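Long-range contact in putative flagellar protein FliS (Parabacteroides merdae ATCC 43184, PDB 4YOK), which is of unknown function despite its putative flagellar name, and joins a prealbumin-like domain of the DUF3823 family to a second beta-rich domain: residues Met135-Asp146 with Ala195-Leu203. Residues are numbered along the deposited sequence; the frame is centred on the assembly and turned at random.
Sequences MLLLSKTQFADD and AIYSPVVRL
Tyr197 and Asp146 make the polar heart of this contact, through one direct hydrogen bond and one water. The backbone N of Asp146 donates to Tyr197 OH at 3.2 Å with an N-H...O angle of 154°, moderately bent. A water accepts a proton from Tyr197 OH at 2.7 Å and another from Ala195 N, and donates to Asp146 OD2. The phenol oxygen thus has two polar partners, one accepted from and one donated to, which fixes the buried ring's outer end. The Asp146 carboxylate stands almost perpendicular to the ring, the planes 89° apart; its CG, lying between backbone N and carbonyl carbon (chi1 54°), turns OD2 to the water. A phenylalanine in place of Tyr197 would probably leave Asp146 N and the bridging water without the hydroxyl they share.

Apolar contacts continue along both segments. Leu137 CD1 meets the edge of the Tyr197 ring near its plane, 3.7 Å from CE2, the two side chains crossing at about a right angle. Selenomethionine Met135, bent at its third torsion, sets its CE 3.6 Å from Ala195 CB. Farther along, Leu138 CD2 touches Leu203 CD1 at 4.0 Å. Of a different kind is the meeting of Val200 and Gln142: the methyl CG1 of Val200 lies 3.7 Å from the backbone carbonyl oxygen Gln142 O, which also accepts a hydrogen bond from Gln53 NE2.

Both segments carry strands of an antiparallel sheet in the C-terminal domain, of a family grouped with the E-set clan; strand 182-189 lies between them, and the loop after strand 131-139 reaches across to residues 195-203. Arg184 on that middle strand hydrogen-bonds to both Ala144 O and Ser198 O, while strand 102-111 touches Leu138 and Leu203 through Val111.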
loop_
_atom_site.group_PDB
_atom_site.type_symbol
_atom_site.label_atom_id
_atom_site.label_comp_id
_atom_site.label_asym_id
_atom_site.label_seq_id
_atom_site.Cartn_x
_atom_site.Cartn_y
_atom_site.Cartn_z
HETATM N N MSE A 135 -3.376 10.137 7.970
HETATM C CA MSE A 135 -2.098 10.147 8.692
HETATM C C MSE A 135 -1.014 10.865 7.908
HETATM O O MSE A 135 -0.849 10.634 6.704
HETATM C CB MSE A 135 -1.631 8.701 8.998
HETATM C CG MSE A 135 -2.633 7.914 9.829
HETATM SE SE MSE A 135 -2.123 6.042 9.892
HETATM C CE MSE A 135 -2.905 5.562 8.092
ATOM N N LEU A 136 -0.294 11.750 8.600
ATOM C CA LEU A 136 0.870 12.479 8.086
ATOM C C LEU A 136 2.069 11.790 8.689
ATOM O O LEU A 136 2.121 11.635 9.908
ATOM C CB LEU A 136 0.790 13.972 8.449
ATOM C CG LEU A 136 0.219 14.892 7.358
ATOM C CD1 LEU A 136 -1.173 14.478 6.915
ATOM C CD2 LEU A 136 0.296 16.350 7.758
ATOM N N LEU A 137 2.979 11.278 7.842
ATOM C CA LEU A 137 4.116 10.484 8.292
ATOM C C LEU A 137 5.446 10.979 7.788
ATOM O O LEU A 137 5.554 11.445 6.645
ATOM C CB LEU A 137 3.944 9.021 7.795
ATOM C CG LEU A 137 2.613 8.331 8.099
ATOM C CD1 LEU A 137 2.385 7.122 7.177
ATOM C CD2 LEU A 137 2.521 7.940 9.567
ATOM N N LEU A 138 6.483 10.832 8.632
ATOM C CA LEU A 138 7.870 11.092 8.264
ATOM C C LEU A 138 8.704 9.889 8.679
ATOM O O LEU A 138 8.413 9.257 9.703
ATOM C CB LEU A 138 8.456 12.376 8.879
ATOM C CG LEU A 138 7.833 13.710 8.430
ATOM C CD1 LEU A 138 8.230 14.844 9.384
ATOM C CD2 LEU A 138 8.247 14.065 6.993
ATOM N N SER A 139 9.724 9.570 7.886
ATOM C CA SER A 139 10.630 8.473 8.197
ATOM C C SER A 139 12.067 8.877 7.871
ATOM O O SER A 139 12.269 9.686 6.965
ATOM C CB SER A 139 10.238 7.233 7.380
ATOM O OG SER A 139 11.167 6.181 7.605
ATOM N N LYS A 140 13.058 8.305 8.588
ATOM C CA LYS A 140 14.495 8.450 8.295
ATOM C C LYS A 140 14.917 7.565 7.109
ATOM O O LYS A 140 16.073 7.651 6.668
ATOM C CB LYS A 140 15.348 7.977 9.502
ATOM C CG LYS A 140 15.394 8.902 10.690
ATOM C CD LYS A 140 16.490 8.474 11.668
ATOM C CE LYS A 140 16.161 7.245 12.485
ATOM N NZ LYS A 140 16.982 7.172 13.723
ATOM N N THR A 141 14.067 6.586 6.746
ATOM C CA THR A 141 14.368 5.600 5.697
ATOM C C THR A 141 13.338 5.638 4.585
ATOM O O THR A 141 12.291 6.269 4.728
ATOM C CB THR A 141 14.462 4.151 6.275
ATOM O OG1 THR A 141 13.150 3.613 6.407
ATOM C CG2 THR A 141 15.224 4.070 7.605
ATOM N N GLN A 142 13.612 4.893 3.486
ATOM C CA GLN A 142 12.712 4.769 2.323
ATOM C C GLN A 142 11.389 4.123 2.703
ATOM O O GLN A 142 10.448 4.167 1.910
ATOM C CB GLN A 142 13.364 3.903 1.223
ATOM C CG GLN A 142 14.679 4.411 0.680
ATOM C CD GLN A 142 15.454 3.299 0.002
ATOM O OE1 GLN A 142 14.936 2.206 -0.290
ATOM N NE2 GLN A 142 16.730 3.540 -0.231
ATOM N N PHE A 143 11.326 3.469 3.889
ATOM C CA PHE A 143 10.074 2.833 4.341
ATOM C C PHE A 143 9.314 3.750 5.283
ATOM O O PHE A 143 9.861 4.179 6.310
ATOM C CB PHE A 143 10.359 1.484 5.044
ATOM C CG PHE A 143 10.854 0.426 4.086
ATOM C CD1 PHE A 143 9.957 -0.311 3.315
ATOM C CD2 PHE A 143 12.214 0.175 3.944
ATOM C CE1 PHE A 143 10.415 -1.286 2.424
ATOM C CE2 PHE A 143 12.673 -0.794 3.044
ATOM C CZ PHE A 143 11.766 -1.524 2.292
ATOM N N ALA A 144 8.053 4.047 4.946
ATOM C CA ALA A 144 7.206 4.893 5.805
ATOM C C ALA A 144 5.804 4.356 5.792
ATOM O O ALA A 144 5.236 4.176 4.717
ATOM C CB ALA A 144 7.223 6.349 5.328
ATOM N N ASP A 145 5.241 4.073 6.969
ATOM C CA ASP A 145 3.849 3.609 7.073
ATOM C C ASP A 145 3.328 3.881 8.492
ATOM O O ASP A 145 4.030 4.522 9.283
ATOM C CB ASP A 145 3.695 2.127 6.648
ATOM C CG ASP A 145 4.613 1.181 7.386
ATOM O OD1 ASP A 145 4.446 1.038 8.617
ATOM O OD2 ASP A 145 5.447 0.505 6.713
ATOM N N ASP A 146 2.095 3.445 8.803
ATOM C CA ASP A 146 1.469 3.716 10.102
ATOM C C ASP A 146 2.264 3.142 11.305
ATOM O O ASP A 146 2.121 3.660 12.412
ATOM C CB ASP A 146 0.007 3.228 10.134
ATOM C CG ASP A 146 -0.245 1.780 9.763
ATOM O OD1 ASP A 146 0.731 1.038 9.555
ATOM O OD2 ASP A 146 -1.426 1.401 9.627
ATOM N N ALA A 195 -4.488 0.854 5.466
ATOM C CA ALA A 195 -4.681 2.122 4.759
ATOM C C ALA A 195 -4.131 2.059 3.327
ATOM O O ALA A 195 -3.330 1.165 2.981
ATOM C CB ALA A 195 -3.957 3.241 5.523
ATOM N N ILE A 196 -4.528 3.052 2.509
ATOM C CA ILE A 196 -3.938 3.339 1.191
ATOM C C ILE A 196 -3.047 4.547 1.437
ATOM O O ILE A 196 -3.335 5.357 2.327
ATOM C CB ILE A 196 -4.979 3.558 0.053
ATOM C CG1 ILE A 196 -4.284 3.498 -1.353
ATOM C CG2 ILE A 196 -5.779 4.847 0.245
ATOM C CD1 ILE A 196 -4.900 2.565 -2.304
ATOM N N TYR A 197 -1.948 4.641 0.713
ATOM C CA TYR A 197 -0.996 5.721 0.915
ATOM C C TYR A 197 -0.684 6.461 -0.377
ATOM O O TYR A 197 -1.024 6.026 -1.479
ATOM C CB TYR A 197 0.312 5.125 1.480
ATOM C CG TYR A 197 0.215 4.458 2.843
ATOM C CD1 TYR A 197 -0.179 3.128 2.965
ATOM C CD2 TYR A 197 0.565 5.148 4.004
ATOM C CE1 TYR A 197 -0.253 2.510 4.213
ATOM C CE2 TYR A 197 0.480 4.547 5.256
ATOM C CZ TYR A 197 0.063 3.230 5.355
ATOM O OH TYR A 197 0.010 2.629 6.572
ATOM N N SER A 198 0.008 7.575 -0.236
ATOM C CA SER A 198 0.628 8.282 -1.341
ATOM C C SER A 198 1.956 7.572 -1.644
ATOM O O SER A 198 2.411 6.794 -0.801
ATOM C CB SER A 198 0.908 9.729 -0.919
ATOM O OG SER A 198 1.911 9.798 0.089
ATOM N N PRO A 199 2.656 7.845 -2.763
ATOM C CA PRO A 199 4.051 7.364 -2.865
ATOM C C PRO A 199 4.890 8.009 -1.758
ATOM O O PRO A 199 4.501 9.056 -1.208
ATOM C CB PRO A 199 4.519 7.913 -4.234
ATOM C CG PRO A 199 3.272 8.278 -4.960
ATOM C CD PRO A 199 2.301 8.704 -3.915
ATOM N N VAL A 200 6.028 7.404 -1.422
ATOM C CA VAL A 200 6.957 7.989 -0.459
ATOM C C VAL A 200 7.715 9.077 -1.213
ATOM O O VAL A 200 8.142 8.823 -2.343
ATOM C CB VAL A 200 7.901 6.903 0.120
ATOM C CG1 VAL A 200 9.019 7.506 0.986
ATOM C CG2 VAL A 200 7.115 5.859 0.887
ATOM N N VAL A 201 7.849 10.269 -0.617
ATOM C CA VAL A 201 8.549 11.428 -1.184
ATOM C C VAL A 201 9.794 11.738 -0.339
ATOM O O VAL A 201 9.656 11.998 0.859
ATOM C CB VAL A 201 7.573 12.658 -1.249
ATOM C CG1 VAL A 201 8.284 13.918 -1.754
ATOM C CG2 VAL A 201 6.359 12.347 -2.133
ATOM N N ARG A 202 10.988 11.761 -0.960
ATOM C CA ARG A 202 12.205 12.124 -0.256
ATOM C C ARG A 202 12.270 13.661 -0.126
ATOM O O ARG A 202 12.226 14.370 -1.131
ATOM C CB ARG A 202 13.478 11.567 -0.943
ATOM C CG ARG A 202 14.682 11.793 -0.067
ATOM C CD ARG A 202 15.938 11.151 -0.599
ATOM N NE ARG A 202 17.059 11.465 0.273
ATOM C CZ ARG A 202 18.287 10.985 0.115
ATOM N NH1 ARG A 202 18.559 10.148 -0.878
ATOM N NH2 ARG A 202 19.249 11.321 0.959
ATOM N N LEU A 203 12.371 14.162 1.107
ATOM C CA LEU A 203 12.428 15.608 1.365
ATOM C C LEU A 203 13.853 16.086 1.587
ATOM O O LEU A 203 14.140 17.259 1.333
ATOM C CB LEU A 203 11.545 16.009 2.560
ATOM C CG LEU A 203 10.055 15.662 2.479
ATOM C CD1 LEU A 203 9.345 16.124 3.725
ATOM C CD2 LEU A 203 9.393 16.288 1.254
HETATM O O HOH W 1 -1.774 0.599 6.842
#